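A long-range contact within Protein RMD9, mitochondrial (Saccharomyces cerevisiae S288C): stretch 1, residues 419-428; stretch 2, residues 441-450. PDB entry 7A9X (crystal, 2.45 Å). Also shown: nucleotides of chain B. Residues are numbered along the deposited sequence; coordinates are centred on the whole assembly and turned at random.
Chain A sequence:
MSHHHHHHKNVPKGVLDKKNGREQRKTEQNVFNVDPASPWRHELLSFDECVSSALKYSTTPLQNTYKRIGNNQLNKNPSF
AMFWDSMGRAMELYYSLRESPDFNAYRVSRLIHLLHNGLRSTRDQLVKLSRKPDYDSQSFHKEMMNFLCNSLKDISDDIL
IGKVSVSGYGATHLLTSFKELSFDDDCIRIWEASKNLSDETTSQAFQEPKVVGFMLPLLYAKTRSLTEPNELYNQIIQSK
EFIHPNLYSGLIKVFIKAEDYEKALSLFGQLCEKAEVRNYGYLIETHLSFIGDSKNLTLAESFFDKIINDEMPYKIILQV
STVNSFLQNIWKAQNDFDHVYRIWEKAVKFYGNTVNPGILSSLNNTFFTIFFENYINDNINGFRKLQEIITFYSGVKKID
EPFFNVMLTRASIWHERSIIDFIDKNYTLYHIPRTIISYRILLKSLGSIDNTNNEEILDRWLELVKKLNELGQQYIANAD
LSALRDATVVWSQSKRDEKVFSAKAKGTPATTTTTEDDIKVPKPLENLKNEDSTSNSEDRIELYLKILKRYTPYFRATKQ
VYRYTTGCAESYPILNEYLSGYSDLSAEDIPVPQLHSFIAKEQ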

# COMPACT_ATOMS: atom_id res chain seq x y z
N ILE A 419 19.35 18.66 -12.05
CA ILE A 419 19.02 17.46 -11.29
C ILE A 419 18.27 16.46 -12.15
O ILE A 419 18.33 15.25 -11.89
CB ILE A 419 18.21 17.84 -10.02
CG1 ILE A 419 18.26 16.69 -9.01
CG2 ILE A 419 16.78 18.21 -10.37
CD1 ILE A 419 19.64 16.40 -8.49
N ILE A 420 17.57 16.92 -13.19
CA ILE A 420 16.89 16.00 -14.10
C ILE A 420 17.91 15.24 -14.94
O ILE A 420 17.84 14.01 -15.07
CB ILE A 420 15.90 16.77 -14.99
CG1 ILE A 420 14.92 17.57 -14.12
CG2 ILE A 420 15.14 15.82 -15.91
CD1 ILE A 420 13.94 18.41 -14.92
N ASP A 421 18.87 15.96 -15.53
CA ASP A 421 19.93 15.32 -16.30
C ASP A 421 20.84 14.47 -15.42
O ASP A 421 21.41 13.49 -15.91
CB ASP A 421 20.74 16.37 -17.06
CG ASP A 421 19.90 17.21 -17.99
OD1 ASP A 421 18.90 16.69 -18.52
OD2 ASP A 421 20.22 18.40 -18.18
N PHE A 422 20.98 14.83 -14.14
CA PHE A 422 21.79 14.03 -13.24
C PHE A 422 21.16 12.67 -12.99
O PHE A 422 21.84 11.63 -13.05
CB PHE A 422 22.01 14.79 -11.93
CG PHE A 422 22.75 14.01 -10.88
CD1 PHE A 422 24.12 13.83 -10.96
CD2 PHE A 422 22.06 13.46 -9.80
CE1 PHE A 422 24.80 13.11 -9.98
CE2 PHE A 422 22.74 12.74 -8.82
CZ PHE A 422 24.10 12.56 -8.91
N ILE A 423 19.85 12.64 -12.71
CA ILE A 423 19.17 11.37 -12.47
C ILE A 423 19.10 10.54 -13.74
O ILE A 423 19.33 9.32 -13.72
CB ILE A 423 17.77 11.61 -11.88
CG1 ILE A 423 17.86 12.38 -10.56
CG2 ILE A 423 17.05 10.29 -11.66
CD1 ILE A 423 18.76 11.72 -9.56
N ASP A 424 18.78 11.18 -14.87
CA ASP A 424 18.72 10.47 -16.14
C ASP A 424 20.05 9.81 -16.46
O ASP A 424 20.09 8.67 -16.93
CB ASP A 424 18.30 11.43 -17.25
CG ASP A 424 17.76 10.72 -18.47
OD1 ASP A 424 17.75 9.48 -18.49
OD2 ASP A 424 17.33 11.42 -19.42
N LYS A 425 21.15 10.51 -16.20
CA LYS A 425 22.48 9.96 -16.42
C LYS A 425 22.77 8.79 -15.49
O LYS A 425 23.43 7.83 -15.89
CB LYS A 425 23.52 11.06 -16.26
CG LYS A 425 24.96 10.59 -16.14
CD LYS A 425 25.88 11.77 -15.84
CE LYS A 425 27.30 11.32 -15.53
NZ LYS A 425 28.15 12.47 -15.12
N ASN A 426 22.27 8.84 -14.25
CA ASN A 426 22.59 7.80 -13.28
C ASN A 426 21.86 6.49 -13.56
O ASN A 426 22.31 5.44 -13.08
CB ASN A 426 22.26 8.29 -11.87
CG ASN A 426 23.29 9.28 -11.35
OD1 ASN A 426 23.95 9.97 -12.12
ND2 ASN A 426 23.42 9.36 -10.03
N TYR A 427 20.76 6.52 -14.32
CA TYR A 427 20.12 5.27 -14.72
C TYR A 427 21.08 4.40 -15.51
O TYR A 427 21.16 3.18 -15.29
CB TYR A 427 18.87 5.56 -15.55
CG TYR A 427 17.69 6.09 -14.76
CD1 TYR A 427 17.07 5.31 -13.80
CD2 TYR A 427 17.19 7.37 -15.00
CE1 TYR A 427 15.99 5.79 -13.08
CE2 TYR A 427 16.11 7.86 -14.29
CZ TYR A 427 15.51 7.07 -13.33
OH TYR A 427 14.44 7.56 -12.62
N THR A 428 21.82 5.00 -16.45
CA THR A 428 22.78 4.25 -17.25
C THR A 428 24.07 3.99 -16.50
O THR A 428 24.69 2.93 -16.68
CB THR A 428 23.06 5.00 -18.55
OG1 THR A 428 21.83 5.39 -19.16
CG2 THR A 428 23.84 4.12 -19.52
N ILE A 441 8.27 9.73 -15.54
CA ILE A 441 8.68 10.81 -14.64
C ILE A 441 9.60 11.78 -15.37
O ILE A 441 9.52 13.00 -15.16
CB ILE A 441 9.35 10.23 -13.38
CG1 ILE A 441 8.37 9.32 -12.64
CG2 ILE A 441 9.83 11.35 -12.47
CD1 ILE A 441 9.02 8.46 -11.58
N LEU A 442 10.49 11.27 -16.22
CA LEU A 442 11.38 12.14 -16.97
C LEU A 442 10.60 13.10 -17.86
O LEU A 442 10.97 14.27 -18.01
CB LEU A 442 12.36 11.31 -17.81
CG LEU A 442 13.51 10.66 -17.04
CD1 LEU A 442 14.19 9.59 -17.88
CD2 LEU A 442 14.52 11.71 -16.62
N LEU A 443 9.50 12.63 -18.45
CA LEU A 443 8.63 13.53 -19.19
C LEU A 443 7.92 14.50 -18.26
O LEU A 443 7.86 15.71 -18.53
CB LEU A 443 7.61 12.74 -20.01
CG LEU A 443 6.56 13.56 -20.77
CD1 LEU A 443 7.23 14.50 -21.77
CD2 LEU A 443 5.57 12.66 -21.48
N LYS A 444 7.38 13.99 -17.14
CA LYS A 444 6.69 14.85 -16.18
C LYS A 444 7.61 15.94 -15.64
O LYS A 444 7.16 17.05 -15.36
CB LYS A 444 6.14 14.00 -15.04
CG LYS A 444 5.28 14.75 -14.03
CD LYS A 444 5.00 13.90 -12.80
CE LYS A 444 3.87 14.46 -11.96
NZ LYS A 444 4.08 15.88 -11.57
N SER A 445 8.90 15.63 -15.48
CA SER A 445 9.84 16.58 -14.87
C SER A 445 9.97 17.86 -15.69
O SER A 445 10.29 18.91 -15.13
CB SER A 445 11.21 15.92 -14.70
OG SER A 445 11.13 14.80 -13.83
N LEU A 446 9.72 17.79 -17.00
CA LEU A 446 9.85 18.98 -17.83
C LEU A 446 8.83 20.05 -17.49
O LEU A 446 9.05 21.23 -17.79
CB LEU A 446 9.73 18.59 -19.31
CG LEU A 446 10.79 17.60 -19.81
CD1 LEU A 446 10.61 17.33 -21.29
CD2 LEU A 446 12.19 18.13 -19.53
N GLY A 447 7.72 19.68 -16.86
CA GLY A 447 6.73 20.63 -16.41
C GLY A 447 7.11 21.45 -15.19
O GLY A 447 6.37 22.36 -14.82
N SER A 448 8.25 21.15 -14.56
CA SER A 448 8.71 21.90 -13.40
C SER A 448 9.87 22.84 -13.70
O SER A 448 10.32 23.55 -12.80
CB SER A 448 9.12 20.94 -12.27
OG SER A 448 8.00 20.23 -11.77
N ILE A 449 10.37 22.85 -14.93
CA ILE A 449 11.48 23.72 -15.31
C ILE A 449 11.06 24.56 -16.51
O ILE A 449 10.19 24.17 -17.29
CB ILE A 449 12.76 22.92 -15.63
CG1 ILE A 449 12.52 21.97 -16.81
CG2 ILE A 449 13.25 22.17 -14.40
CD1 ILE A 449 13.77 21.28 -17.30
N ASP A 450 11.69 25.72 -16.64
CA ASP A 450 11.49 26.56 -17.80
C ASP A 450 12.55 26.35 -18.87
O ASP A 450 12.29 26.61 -20.05
CB ASP A 450 11.47 28.04 -17.40
CG ASP A 450 10.37 28.35 -16.40
OD1 ASP A 450 9.60 27.42 -16.07
OD2 ASP A 450 10.28 29.50 -15.94
P U B 11 4.55 9.36 -7.30
OP1 U B 11 4.59 10.81 -6.97
OP2 U B 11 3.55 8.49 -6.63
O5' U B 11 4.38 9.21 -8.87
C5' U B 11 5.17 9.96 -9.77
C4' U B 11 4.95 9.53 -11.20
O4' U B 11 5.47 8.19 -11.40
C3' U B 11 3.50 9.43 -11.65
O3' U B 11 2.93 10.68 -11.98
C2' U B 11 3.58 8.46 -12.82
O2' U B 11 4.07 9.11 -13.98
C1' U B 11 4.65 7.49 -12.32
N1 U B 11 4.07 6.32 -11.63
C2 U B 11 3.49 5.33 -12.41
O2 U B 11 3.44 5.37 -13.63
N3 U B 11 2.97 4.27 -11.70
C4 U B 11 2.97 4.11 -10.33
O4 U B 11 2.46 3.11 -9.84
C5 U B 11 3.59 5.18 -9.60
C6 U B 11 4.10 6.22 -10.26

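What brings the two stretches together? Two helical segments run nearly antiparallel, at 168°, with axes 10.9 Å apart at closest approach. No hydrogen bond crosses between them; packing of side chains does the work, burying 299 Å² in all.

Which bump fills the main hollow? Ile420 does, pointing toward the second stretch where the backbones lie nearest, its CA 7.1 Å from Ser445 CA. Its long branch, with chi1 m and chi2 t, carries Ile420 CD1 to 3.7 Å from Ser445 CB and 3.7 Å from Ile449 CD1, while Ile420 CG2 lies 4.2 Å from Leu442 CD2. Leucine, serine and isoleucine thus form the walls of one pocket.

Why does a serine suit that pocket? Its side chain is short, and the long branch of Ile420 lies against its CB. The hydroxyl is engaged within its own stretch, Ser445 OG donating to Ile441 O at 2.8 Å, so its polarity is answered locally.

What does Leu442 fill in turn? Its forked end sits over the gap between Asp424 and Tyr427 on the first helix, where Leu442 CD1 rests 3.6 Å from Asp424 OD1 and 4.4 Å from Tyr427 CE2, meeting the ring obliquely. The contact with Asp424 is simple packing; its other carboxylate oxygen, OD2, is hydrogen-bonded elsewhere in the structure.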